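Local coordinates for protein putative methylase (Clostridium difficile, PDB 3LDU) that probably methylates guanine bases of ribosomal RNA and binds GTP in its methyltransferase domain, at residues 145-150 with 154-159; 23-28 with 38-43; 182-187 with 210-215. All blocks are in the same frame, centred on the assembly; numbering follows the deposited sequence. Where two conformers were deposited one is given.

Interaction 1 (145-150 with 154-159); sequences IFVFIH and VTISID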
ATOM      1  N   ILE A 145       2.296   8.486 -18.054  1.00 20.91           N
ATOM      2  CA  ILE A 145       0.870   8.436 -18.344  1.00 18.73           C
ATOM      3  C   ILE A 145       0.353   7.012 -18.147  1.00 23.66           C
ATOM      4  O   ILE A 145       0.950   6.053 -18.642  1.00 21.26           O
ATOM      5  CB  ILE A 145       0.592   8.901 -19.788  1.00 20.92           C
ATOM      6  CG1 ILE A 145       1.273  10.255 -20.065  1.00 24.15           C
ATOM      7  CG2 ILE A 145      -0.907   8.976 -20.059  1.00 19.69           C
ATOM      8  CD1 ILE A 145       0.754  11.426 -19.220  1.00 23.59           C
ATOM      9  N   PHE A 146      -0.748   6.886 -17.410  1.00 20.66           N
ATOM     10  CA  PHE A 146      -1.363   5.583 -17.160  1.00 25.13           C
ATOM     11  C   PHE A 146      -2.756   5.550 -17.788  1.00 23.28           C
ATOM     12  O   PHE A 146      -3.526   6.505 -17.644  1.00 24.98           O
ATOM     13  CB  PHE A 146      -1.475   5.334 -15.654  1.00 19.27           C
ATOM     14  CG  PHE A 146      -0.216   4.786 -15.012  1.00 28.78           C
ATOM     15  CD1 PHE A 146       1.012   5.437 -15.146  1.00 25.74           C
ATOM     16  CD2 PHE A 146      -0.268   3.626 -14.247  1.00 34.07           C
ATOM     17  CE1 PHE A 146       2.157   4.927 -14.533  1.00 24.26           C
ATOM     18  CE2 PHE A 146       0.877   3.121 -13.637  1.00 32.03           C
ATOM     19  CZ  PHE A 146       2.084   3.772 -13.781  1.00 31.39           C
ATOM     20  N   VAL A 147      -3.090   4.454 -18.470  1.00 18.82           N
ATOM     21  CA  VAL A 147      -4.405   4.315 -19.094  1.00 16.97           C
ATOM     22  C   VAL A 147      -5.078   3.072 -18.526  1.00 19.24           C
ATOM     23  O   VAL A 147      -4.451   2.014 -18.446  1.00 22.34           O
ATOM     24  CB  VAL A 147      -4.307   4.165 -20.626  1.00 20.34           C
ATOM     25  CG1 VAL A 147      -5.697   4.134 -21.259  1.00 20.40           C
ATOM     26  CG2 VAL A 147      -3.487   5.296 -21.225  1.00 20.91           C
ATOM     27  N   PHE A 148      -6.338   3.216 -18.120  1.00 18.33           N
ATOM     28  CA  PHE A 148      -7.087   2.115 -17.518  1.00 20.95           C
ATOM     29  C   PHE A 148      -8.441   2.042 -18.215  1.00 23.15           C
ATOM     30  O   PHE A 148      -9.177   3.026 -18.246  1.00 24.76           O
ATOM     31  CB  PHE A 148      -7.275   2.385 -16.020  1.00 18.78           C
ATOM     32  CG  PHE A 148      -8.083   1.343 -15.303  1.00 21.33           C
ATOM     33  CD1 PHE A 148      -7.487   0.167 -14.870  1.00 34.87           C
ATOM     34  CD2 PHE A 148      -9.430   1.554 -15.035  1.00 24.43           C
ATOM     35  CE1 PHE A 148      -8.226  -0.795 -14.202  1.00 35.47           C
ATOM     36  CE2 PHE A 148     -10.169   0.591 -14.357  1.00 35.91           C
ATOM     37  CZ  PHE A 148      -9.568  -0.581 -13.952  1.00 31.47           C
ATOM     38  N   ILE A 149      -8.756   0.889 -18.804  1.00 20.53           N
ATOM     39  CA  ILE A 149     -10.032   0.713 -19.492  1.00 18.15           C
ATOM     40  C   ILE A 149     -10.827  -0.414 -18.841  1.00 19.60           C
ATOM     41  O   ILE A 149     -10.326  -1.525 -18.673  1.00 22.96           O
ATOM     42  CB  ILE A 149      -9.846   0.435 -20.997  1.00 21.77           C
ATOM     43  CG1 ILE A 149      -8.802   1.400 -21.595  1.00 21.45           C
ATOM     44  CG2 ILE A 149     -11.182   0.585 -21.740  1.00 19.56           C
ATOM     45  CD1 ILE A 149      -8.579   1.251 -23.106  1.00 24.95           C
ATOM     46  N   HIS A 150     -12.059  -0.106 -18.447  1.00 18.67           N
ATOM     47  CA  HIS A 150     -12.899  -1.102 -17.802  1.00 20.23           C
ATOM     48  C   HIS A 150     -14.290  -0.986 -18.391  1.00 22.44           C
ATOM     49  O   HIS A 150     -14.897   0.085 -18.360  1.00 23.91           O
ATOM     50  CB  HIS A 150     -12.921  -0.882 -16.292  1.00 25.01           C
ATOM     51  CG  HIS A 150     -13.800  -1.851 -15.565  1.00 29.82           C
ATOM     52  ND1 HIS A 150     -13.397  -3.130 -15.251  1.00 40.15           N
ATOM     53  CD2 HIS A 150     -15.069  -1.735 -15.122  1.00 32.53           C
ATOM     54  CE1 HIS A 150     -14.376  -3.756 -14.624  1.00 34.91           C
ATOM     55  NE2 HIS A 150     -15.405  -2.930 -14.529  1.00 42.71           N
ATOM     56  N   VAL A 154     -12.619   4.577 -20.368  1.00 26.27           N
ATOM     57  CA  VAL A 154     -11.186   4.840 -20.321  1.00 26.30           C
ATOM     58  C   VAL A 154     -10.915   5.891 -19.261  1.00 27.46           C
ATOM     59  O   VAL A 154     -11.580   6.920 -19.218  1.00 24.26           O
ATOM     60  CB  VAL A 154     -10.703   5.389 -21.669  1.00 23.07           C
ATOM     61  CG1 VAL A 154      -9.207   5.720 -21.621  1.00 23.68           C
ATOM     62  CG2 VAL A 154     -11.018   4.397 -22.803  1.00 23.54           C
ATOM     63  N   THR A 155      -9.956   5.625 -18.391  1.00 21.59           N
ATOM     64  CA  THR A 155      -9.493   6.643 -17.462  1.00 21.53           C
ATOM     65  C   THR A 155      -8.035   6.906 -17.781  1.00 19.65           C
ATOM     66  O   THR A 155      -7.236   5.978 -17.832  1.00 20.69           O
ATOM     67  CB  THR A 155      -9.624   6.203 -16.002  1.00 26.45           C
ATOM     68  OG1 THR A 155     -11.012   6.063 -15.668  1.00 28.44           O
ATOM     69  CG2 THR A 155      -9.003   7.254 -15.092  1.00 25.66           C
ATOM     70  N   ILE A 156      -7.690   8.161 -18.050  1.00 19.51           N
ATOM     71  CA  ILE A 156      -6.296   8.511 -18.253  1.00 19.97           C
ATOM     72  C   ILE A 156      -5.813   9.319 -17.052  1.00 23.56           C
ATOM     73  O   ILE A 156      -6.497  10.237 -16.587  1.00 23.95           O
ATOM     74  CB  ILE A 156      -6.068   9.318 -19.576  1.00 20.49           C
ATOM     75  CG1 ILE A 156      -6.538   8.512 -20.785  1.00 20.58           C
ATOM     76  CG2 ILE A 156      -4.593   9.625 -19.767  1.00 23.29           C
ATOM     77  CD1 ILE A 156      -6.412   9.259 -22.098  1.00 20.12           C
ATOM     78  N   SER A 157      -4.642   8.972 -16.542  1.00 18.53           N
ATOM     79  CA  SER A 157      -4.113   9.672 -15.394  1.00 15.39           C
ATOM     80  C   SER A 157      -2.614   9.837 -15.548  1.00 20.97           C
ATOM     81  O   SER A 157      -2.003   9.250 -16.445  1.00 21.57           O
ATOM     82  CB  SER A 157      -4.411   8.879 -14.114  1.00 23.74           C
ATOM     83  OG  SER A 157      -3.778   7.614 -14.170  1.00 27.96           O
ATOM     84  N   ILE A 158      -2.028  10.647 -14.672  1.00 21.62           N
ATOM     85  CA  ILE A 158      -0.575  10.772 -14.604  1.00 20.72           C
ATOM     86  C   ILE A 158      -0.108  10.252 -13.251  1.00 24.58           C
ATOM     87  O   ILE A 158      -0.656  10.616 -12.213  1.00 22.47           O
ATOM     88  CB  ILE A 158      -0.108  12.237 -14.779  1.00 19.25           C
ATOM     89  CG1 ILE A 158      -0.819  12.881 -15.986  1.00 20.66           C
ATOM     90  CG2 ILE A 158       1.418  12.308 -14.901  1.00 22.00           C
ATOM     91  CD1 ILE A 158      -0.327  14.275 -16.338  1.00 27.48           C
ATOM     92  N   ASP A 159       0.897   9.387 -13.271  1.00 18.10           N
ATOM     93  CA  ASP A 159       1.478   8.853 -12.041  1.00 21.31           C
ATOM     94  C   ASP A 159       2.245   9.950 -11.302  1.00 23.20           C
ATOM     95  O   ASP A 159       3.142  10.567 -11.883  1.00 24.74           O
ATOM     96  CB  ASP A 159       2.413   7.698 -12.398  1.00 20.98           C
ATOM     97  CG  ASP A 159       3.157   7.153 -11.192  1.00 31.53           C
ATOM     98  OD1 ASP A 159       2.636   7.292 -10.074  1.00 27.16           O
ATOM     99  OD2 ASP A 159       4.254   6.582 -11.371  1.00 41.38           O
TER
HETATM  100  O   HOH W   1      -5.443   5.709 -15.372  1.00 26.20           O
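The ring of Phe146 lies alongside Asp159, with CE1 3.5 Å from Asp159 CB. The two side chains point the same way, and ring and carboxylate planes stand 62° apart. The carboxylate is held by other groups: OD1 meets Arg61 in a salt bridge and the backbone N of Thr161, and OD2 takes the backbone N of Gly162. On the same face of the sheet Ser157 sits opposite Phe146. Its OG is placed between the backbone N and the carbonyl carbon (chi1 62°). There it binds a water at 2.8 Å, and that water also donates to Phe146 O and Thr155 O.

The two segments form a beta hairpin within the THUMP domain. Phe146 with Ser157 and Phe148 with Thr155 are its antiparallel hydrogen-bonded pairs. Phe146 N donates to Ser157 O at 2.8 Å, nearly straight at 175°. Thr155 N donates to Phe148 O at 2.7 Å.

The side chains of the two strands on the other face are aliphatic. Ile145 CD1 runs beside Ile158 CG1 at 3.9 Å, while Ile145 CG2 meets Ile156 CG2 at 3.8 Å. Val147 CG1 touches Val154 CG1. Val154 CG2 nestles against Ile149 CG1 at 3.9 Å and is also close to CG2 and CD1 of that residue. Helix 111-129 packs on this face through Val114 and Val118, which touch Val147.

Interaction 2 (23-28 with 38-43); sequences REITNL and GRITYK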
ATOM      1  N   ARG A  23     -10.474   5.139   4.772  1.00 21.11           N
ATOM      2  CA  ARG A  23     -10.391   5.706   6.103  1.00 23.54           C
ATOM      3  C   ARG A  23      -9.183   6.651   6.194  1.00 21.76           C
ATOM      4  O   ARG A  23      -9.277   7.735   6.771  1.00 20.56           O
ATOM      5  CB  ARG A  23     -10.275   4.562   7.113  1.00 24.80           C
ATOM      6  CG  ARG A  23     -10.204   4.953   8.554  1.00 30.17           C
ATOM      7  CD  ARG A  23     -10.086   3.676   9.382  1.00 31.90           C
ATOM      8  NE  ARG A  23     -11.223   2.777   9.172  1.00 36.71           N
ATOM      9  CZ  ARG A  23     -11.251   1.499   9.559  1.00 44.47           C
ATOM     10  NH1 ARG A  23     -10.194   0.956  10.149  1.00 41.90           N
ATOM     11  NH2 ARG A  23     -12.330   0.757   9.336  1.00 40.01           N
ATOM     12  N   GLU A  24      -8.056   6.237   5.615  1.00 20.49           N
ATOM     13  CA  GLU A  24      -6.843   7.066   5.617  1.00 20.14           C
ATOM     14  C   GLU A  24      -7.081   8.382   4.869  1.00 18.94           C
ATOM     15  O   GLU A  24      -6.657   9.452   5.308  1.00 20.21           O
ATOM     16  CB  GLU A  24      -5.700   6.353   4.893  1.00 21.54           C
ATOM     17  CG  GLU A  24      -5.092   5.155   5.601  1.00 22.03           C
ATOM     18  CD  GLU A  24      -3.771   4.772   4.945  1.00 20.84           C
ATOM     19  OE1 GLU A  24      -2.716   5.126   5.504  1.00 22.34           O
ATOM     20  OE2 GLU A  24      -3.788   4.176   3.847  1.00 22.26           O
ATOM     21  N   ILE A  25      -7.723   8.275   3.716  1.00 17.86           N
ATOM     22  CA  ILE A  25      -8.016   9.439   2.885  1.00 18.27           C
ATOM     23  C   ILE A  25      -8.948  10.388   3.625  1.00 21.48           C
ATOM     24  O   ILE A  25      -8.749  11.603   3.625  1.00 22.09           O
ATOM     25  CB  ILE A  25      -8.650   9.009   1.556  1.00 17.95           C
ATOM     26  CG1 ILE A  25      -7.605   8.279   0.703  1.00 21.55           C
ATOM     27  CG2 ILE A  25      -9.221  10.231   0.789  1.00 19.65           C
ATOM     28  CD1 ILE A  25      -8.207   7.515  -0.488  1.00 20.88           C
ATOM     29  N   THR A  26      -9.931   9.813   4.310  1.00 22.40           N
ATOM     30  CA  THR A  26     -10.873  10.614   5.080  1.00 28.51           C
ATOM     31  C   THR A  26     -10.124  11.343   6.198  1.00 27.13           C
ATOM     32  O   THR A  26     -10.386  12.514   6.468  1.00 25.93           O
ATOM     33  CB  THR A  26     -12.018   9.732   5.636  1.00 24.99           C
ATOM     34  OG1 THR A  26     -12.725   9.144   4.536  1.00 23.61           O
ATOM     35  CG2 THR A  26     -12.992  10.559   6.461  1.00 24.17           C
ATOM     36  N   ASN A  27      -9.178  10.650   6.829  1.00 20.70           N
ATOM     37  CA  ASN A  27      -8.404  11.243   7.925  1.00 23.02           C
ATOM     38  C   ASN A  27      -7.489  12.382   7.449  1.00 25.71           C
ATOM     39  O   ASN A  27      -7.096  13.227   8.245  1.00 28.70           O
ATOM     40  CB  ASN A  27      -7.600  10.169   8.688  1.00 19.88           C
ATOM     41  CG  ASN A  27      -8.401   9.516   9.814  1.00 26.94           C
ATOM     42  OD1 ASN A  27      -8.322   8.296  10.026  1.00 36.33           O
ATOM     43  ND2 ASN A  27      -9.171  10.318  10.543  1.00 27.71           N
ATOM     44  N   LEU A  28      -7.155  12.397   6.165  1.00 24.83           N
ATOM     45  CA  LEU A  28      -6.397  13.517   5.582  1.00 26.20           C
ATOM     46  C   LEU A  28      -7.311  14.704   5.307  1.00 30.84           C
ATOM     47  O   LEU A  28      -6.842  15.788   4.954  1.00 30.56           O
ATOM     48  CB  LEU A  28      -5.696  13.105   4.284  1.00 26.98           C
ATOM     49  CG  LEU A  28      -4.564  12.086   4.385  1.00 29.97           C
ATOM     50  CD1 LEU A  28      -3.945  11.855   3.007  1.00 26.78           C
ATOM     51  CD2 LEU A  28      -3.523  12.591   5.354  1.00 31.53           C
ATOM     52  N   GLY A  38     -10.428  -2.246  -5.767  1.00 25.53           N
ATOM     53  CA  GLY A  38      -9.039  -1.964  -6.081  1.00 27.32           C
ATOM     54  C   GLY A  38      -8.670  -0.507  -6.339  1.00 27.58           C
ATOM     55  O   GLY A  38      -7.517  -0.225  -6.657  1.00 24.56           O
ATOM     56  N   ARG A  39      -9.608   0.429  -6.213  1.00 26.93           N
ATOM     57  CA  ARG A  39      -9.263   1.844  -6.404  0.50 29.63           C
ATOM     58  C   ARG A  39     -10.248   2.840  -5.795  1.00 28.59           C
ATOM     59  O   ARG A  39     -11.463   2.712  -5.957  1.00 32.53           O
ATOM     60  CB  ARG A  39      -9.018   2.170  -7.885  0.50 34.33           C
ATOM     61  CG  ARG A  39     -10.117   1.733  -8.841  0.50 37.23           C
ATOM     62  CD  ARG A  39      -9.993   2.449 -10.188  0.50 42.31           C
ATOM     63  NE  ARG A  39      -8.649   2.341 -10.753  0.50 47.99           N
ATOM     64  CZ  ARG A  39      -8.206   3.039 -11.796  0.50 51.77           C
ATOM     65  NH1 ARG A  39      -9.000   3.909 -12.410  0.50 50.94           N
ATOM     66  NH2 ARG A  39      -6.963   2.870 -12.226  0.50 51.93           N
ATOM     67  N   ILE A  40      -9.707   3.835  -5.101  1.00 23.82           N
ATOM     68  CA  ILE A  40     -10.507   4.914  -4.542  1.00 19.54           C
ATOM     69  C   ILE A  40     -10.241   6.190  -5.344  1.00 23.38           C
ATOM     70  O   ILE A  40      -9.087   6.524  -5.623  1.00 25.21           O
ATOM     71  CB  ILE A  40     -10.115   5.193  -3.065  1.00 24.94           C
ATOM     72  CG1 ILE A  40     -10.186   3.914  -2.218  1.00 28.50           C
ATOM     73  CG2 ILE A  40     -11.014   6.254  -2.474  1.00 23.14           C
ATOM     74  CD1 ILE A  40     -11.573   3.345  -2.136  1.00 29.36           C
ATOM     75  N   THR A  41     -11.304   6.900  -5.697  1.00 22.13           N
ATOM     76  CA  THR A  41     -11.184   8.201  -6.355  1.00 21.78           C
ATOM     77  C   THR A  41     -11.615   9.272  -5.366  1.00 25.20           C
ATOM     78  O   THR A  41     -12.648   9.137  -4.713  1.00 27.38           O
ATOM     79  CB  THR A  41     -12.061   8.265  -7.614  1.00 24.12           C
ATOM     80  OG1 THR A  41     -11.676   7.211  -8.509  1.00 24.89           O
ATOM     81  CG2 THR A  41     -11.904   9.618  -8.312  1.00 20.80           C
ATOM     82  N   TYR A  42     -10.802  10.312  -5.226  1.00 21.81           N
ATOM     83  CA  TYR A  42     -11.053  11.345  -4.224  1.00 21.56           C
ATOM     84  C   TYR A  42     -10.648  12.744  -4.691  1.00 25.17           C
ATOM     85  O   TYR A  42      -9.814  12.904  -5.588  1.00 26.65           O
ATOM     86  CB  TYR A  42     -10.382  10.993  -2.882  1.00 21.78           C
ATOM     87  CG  TYR A  42      -8.891  10.681  -2.941  1.00 22.89           C
ATOM     88  CD1 TYR A  42      -7.972  11.515  -2.331  1.00 20.93           C
ATOM     89  CD2 TYR A  42      -8.415   9.545  -3.584  1.00 22.44           C
ATOM     90  CE1 TYR A  42      -6.609  11.243  -2.370  1.00 21.97           C
ATOM     91  CE2 TYR A  42      -7.040   9.254  -3.631  1.00 23.75           C
ATOM     92  CZ  TYR A  42      -6.152  10.111  -3.020  1.00 24.62           C
ATOM     93  OH  TYR A  42      -4.802   9.839  -3.051  1.00 25.63           O
ATOM     94  N   LYS A  43     -11.265  13.750  -4.079  1.00 30.65           N
ATOM     95  CA  LYS A  43     -11.011  15.150  -4.410  1.00 24.82           C
ATOM     96  C   LYS A  43     -10.167  15.753  -3.307  1.00 29.46           C
ATOM     97  O   LYS A  43     -10.394  15.470  -2.131  1.00 28.60           O
ATOM     98  CB  LYS A  43     -12.325  15.930  -4.493  1.00 32.57           C
ATOM     99  CG  LYS A  43     -12.695  16.393  -5.888  1.00 46.60           C
ATOM    100  CD  LYS A  43     -14.005  17.168  -5.875  1.00 60.54           C
ATOM    101  CE  LYS A  43     -13.796  18.603  -5.424  1.00 68.43           C
ATOM    102  NZ  LYS A  43     -13.010  19.369  -6.433  1.00 74.82           N
TER
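Ile25 reaches from the helix to the strand, its CB directed at residues 38-43. Two branches leave that CB. Ile25 CG2, anti to the backbone N, lies over the CG-CD1 rim of the Tyr42 ring, 3.6 Å from Tyr42 CD1 and 3.8 Å from Tyr42 CG. It also touches Tyr42 CB. CG1 carries the chain on with chi2 at 166°, which extends Ile25 CD1 over the same ring face. Ile25 CD1 stands 3.9 Å from the centroid of the Tyr42 ring and 18° off the ring normal, a CH-pi contact. The same methyl touches Ile40 CG2 at 3.7 Å, so it is packed against both inward-facing strand residues.

Ile25 runs nearly perpendicular to Tyr42 and passes Ile40 in the opposite sense. Tyr42 CG sits between the backbone N and the carbonyl carbon (chi1 54°), which brings the ring edge to Ile40 O, in plane. The far end of the ring is tied down by a hydrogen bond between Tyr42 OH and Ser11 OG on strand 7-12.

All three residues are buried, and the contact is wholly apolar. It is a helix laid on one face of a beta sheet, as expected of the RlmL ferredoxin-like domain to which both segments belong.

Interaction 3 (182-187 with 210-215); sequences TLAAGL and LIEAAM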
ATOM      1  N   THR A 182       2.236  -2.260   2.213  1.00 21.02           N
ATOM      2  CA  THR A 182       0.887  -1.688   2.224  1.00 18.15           C
ATOM      3  C   THR A 182      -0.111  -2.657   2.867  1.00 20.61           C
ATOM      4  O   THR A 182      -0.974  -2.254   3.647  1.00 19.83           O
ATOM      5  CB  THR A 182       0.407  -1.385   0.809  1.00 19.72           C
ATOM      6  OG1 THR A 182       0.691  -2.507  -0.032  1.00 21.26           O
ATOM      7  CG2 THR A 182       1.141  -0.143   0.270  1.00 19.24           C
ATOM      8  N   LEU A 183       0.012  -3.933   2.526  1.00 18.62           N
ATOM      9  CA  LEU A 183      -0.837  -4.957   3.138  1.00 19.71           C
ATOM     10  C   LEU A 183      -0.601  -5.001   4.647  1.00 23.66           C
ATOM     11  O   LEU A 183      -1.551  -5.034   5.432  1.00 20.53           O
ATOM     12  CB  LEU A 183      -0.563  -6.314   2.507  1.00 20.68           C
ATOM     13  CG  LEU A 183      -1.336  -7.504   3.075  1.00 23.49           C
ATOM     14  CD1 LEU A 183      -2.821  -7.258   2.978  1.00 27.29           C
ATOM     15  CD2 LEU A 183      -0.962  -8.771   2.329  1.00 30.71           C
ATOM     16  N   ALA A 184       0.668  -4.994   5.048  1.00 17.90           N
ATOM     17  CA  ALA A 184       1.010  -5.010   6.469  1.00 18.44           C
ATOM     18  C   ALA A 184       0.394  -3.837   7.221  1.00 19.46           C
ATOM     19  O   ALA A 184      -0.164  -4.002   8.290  1.00 17.38           O
ATOM     20  CB  ALA A 184       2.543  -5.028   6.659  1.00 20.95           C
ATOM     21  N   ALA A 185       0.489  -2.629   6.669  1.00 18.05           N
ATOM     22  CA  ALA A 185      -0.167  -1.500   7.323  1.00 16.36           C
ATOM     23  C   ALA A 185      -1.667  -1.727   7.439  1.00 19.20           C
ATOM     24  O   ALA A 185      -2.277  -1.382   8.450  1.00 18.52           O
ATOM     25  CB  ALA A 185       0.120  -0.193   6.549  1.00 15.90           C
ATOM     26  N   GLY A 186      -2.267  -2.300   6.402  1.00 18.21           N
ATOM     27  CA  GLY A 186      -3.698  -2.564   6.427  1.00 20.41           C
ATOM     28  C   GLY A 186      -4.068  -3.563   7.518  1.00 19.18           C
ATOM     29  O   GLY A 186      -5.108  -3.439   8.153  1.00 20.79           O
ATOM     30  N   LEU A 187      -3.216  -4.557   7.720  1.00 19.59           N
ATOM     31  CA  LEU A 187      -3.441  -5.523   8.796  1.00 19.39           C
ATOM     32  C   LEU A 187      -3.495  -4.804  10.147  1.00 17.96           C
ATOM     33  O   LEU A 187      -4.402  -5.031  10.934  1.00 21.50           O
ATOM     34  CB  LEU A 187      -2.336  -6.575   8.791  1.00 22.40           C
ATOM     35  CG  LEU A 187      -2.542  -7.920   8.098  1.00 37.11           C
ATOM     36  CD1 LEU A 187      -3.487  -7.876   6.895  1.00 25.99           C
ATOM     37  CD2 LEU A 187      -1.205  -8.600   7.775  1.00 28.11           C
ATOM     38  N   LEU A 210       5.941  -5.386  12.021  1.00 16.22           N
ATOM     39  CA  LEU A 210       6.322  -4.585  13.184  1.00 16.42           C
ATOM     40  C   LEU A 210       6.863  -3.206  12.816  1.00 17.61           C
ATOM     41  O   LEU A 210       6.574  -2.227  13.494  1.00 19.47           O
ATOM     42  CB  LEU A 210       7.345  -5.320  14.038  1.00 18.62           C
ATOM     43  CG  LEU A 210       6.777  -6.592  14.650  1.00 17.55           C
ATOM     44  CD1 LEU A 210       7.892  -7.395  15.339  1.00 20.40           C
ATOM     45  CD2 LEU A 210       5.679  -6.206  15.606  1.00 19.97           C
ATOM     46  N   ILE A 211       7.667  -3.137  11.764  1.00 19.39           N
ATOM     47  CA  ILE A 211       8.107  -1.826  11.269  1.00 20.17           C
ATOM     48  C   ILE A 211       6.904  -0.943  10.907  1.00 20.01           C
ATOM     49  O   ILE A 211       6.833   0.223  11.310  1.00 20.67           O
ATOM     50  CB  ILE A 211       9.114  -1.980  10.105  1.00 17.78           C
ATOM     51  CG1 ILE A 211      10.389  -2.639  10.627  1.00 20.20           C
ATOM     52  CG2 ILE A 211       9.438  -0.619   9.466  1.00 17.53           C
ATOM     53  CD1 ILE A 211      11.319  -3.189   9.548  1.00 23.39           C
ATOM     54  N   GLU A 212       5.940  -1.491  10.169  1.00 17.44           N
ATOM     55  CA  GLU A 212       4.745  -0.714   9.861  1.00 18.17           C
ATOM     56  C   GLU A 212       3.979  -0.293  11.107  1.00 18.81           C
ATOM     57  O   GLU A 212       3.495   0.848  11.188  1.00 20.57           O
ATOM     58  CB  GLU A 212       3.834  -1.431   8.863  1.00 19.52           C
ATOM     59  CG  GLU A 212       4.488  -1.636   7.521  1.00 19.93           C
ATOM     60  CD  GLU A 212       4.611  -0.328   6.724  1.00 19.12           C
ATOM     61  OE1 GLU A 212       3.661   0.481   6.731  1.00 20.84           O
ATOM     62  OE2 GLU A 212       5.657  -0.128   6.092  1.00 23.17           O
ATOM     63  N   ALA A 213       3.878  -1.197  12.086  1.00 16.99           N
ATOM     64  CA  ALA A 213       3.179  -0.851  13.309  1.00 16.95           C
ATOM     65  C   ALA A 213       3.917   0.235  14.090  1.00 18.96           C
ATOM     66  O   ALA A 213       3.286   1.147  14.621  1.00 21.54           O
ATOM     67  CB  ALA A 213       2.941  -2.095  14.183  1.00 19.78           C
ATOM     68  N   ALA A 214       5.244   0.126  14.183  1.00 18.00           N
ATOM     69  CA  ALA A 214       6.029   1.140  14.878  1.00 21.72           C
ATOM     70  C   ALA A 214       5.823   2.502  14.202  1.00 20.91           C
ATOM     71  O   ALA A 214       5.647   3.510  14.883  1.00 21.33           O
ATOM     72  CB  ALA A 214       7.521   0.772  14.884  1.00 19.20           C
HETATM   73  N   MSE A 215       5.849   2.545  12.870  1.00 21.14           N
HETATM   74  CA  MSE A 215       5.689   3.843  12.186  1.00 18.19           C
HETATM   75  C   MSE A 215       4.307   4.457  12.416  1.00 23.81           C
HETATM   76  O   MSE A 215       4.175   5.661  12.627  1.00 23.80           O
HETATM   77  CB  MSE A 215       6.019   3.731  10.699  1.00 18.24           C
HETATM   78  CG  MSE A 215       7.475   3.359  10.452  1.00 16.42           C
HETATM   79 SE   MSE A 215       7.666   3.143   8.508  0.90 39.17          SE
HETATM   80  CE  MSE A 215       7.285   4.963   8.008  1.00 38.38           C
TER
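Glu212 OE2 is gripped by two groups from outside the two helices. Arg168 NE makes a salt bridge with it, and Tyr170 OH a hydrogen bond. The other oxygen, OE1, is the one that faces helix 181-189. Glu212 OE1 rests 3.6 Å from Ala185 CB, a contact of packing, and also has a hydrogen bond outside the two segments.

The glutamate is folded to do this. CG is anti to the carbonyl carbon (chi1 -63°), which sets it against Ala184. The bend at chi2, -73°, then turns the carboxylate along the neighbouring helix. Glu212 CG touches Ala184 CB at 4.0 Å. Glu212 CB lies 4.2 Å from Ala185 N. One side chain therefore meets two successive alanines, with its methylene on the first and a carboxylate oxygen on the second.

The small methyls let the helices come near each other. Ala185 CA and Glu212 CA are the closest pair of CA atoms, 5.6 Å apart. Ala184 turns its methyl toward helix 208-217. The contact joins two helices of the Rossmann-like methyltransferase domain. Beyond the pair, Arg57 touches Ala185, and Leu210 of the second helix packs on strands 199-201 and 286-290 of that domain's sheet.

The GTP site is close by. The side chain of Ala184 is about 4 Å from those of Ile179 and Thr208, both GTP-binding residues, and about 6 Å from the GTP itself.

All three touching residues are buried. The carboxylate of Glu212 has an alanine methyl against one oxygen and polar partners at both. Arg168 and Tyr170 probably compensate for its burial and favour the ionised form. They also fix the acid end.

Overall arrangement
From the N terminus, interaction 2 closes first. It brings helix 18-27 onto strand 39-44 after a loop that includes strand 31-36. Interaction 1 follows as a tight hairpin of strands 145-150 and 153-159. Interaction 3 comes last, closing a longer loop through strand 199-201 between helices 181-189 and 208-217. The three lie in series, and none nests in or crosses another. Interactions 1 and 2 share one seven-stranded sheet. They touch, in one of two conformers of Arg39, through a tentative cation-pi contact of Arg39 with Phe148. Interaction 3 belongs to the methyltransferase domain. Its centre is about 18 Å from that of interaction 2 and about 29 Å from that of interaction 1.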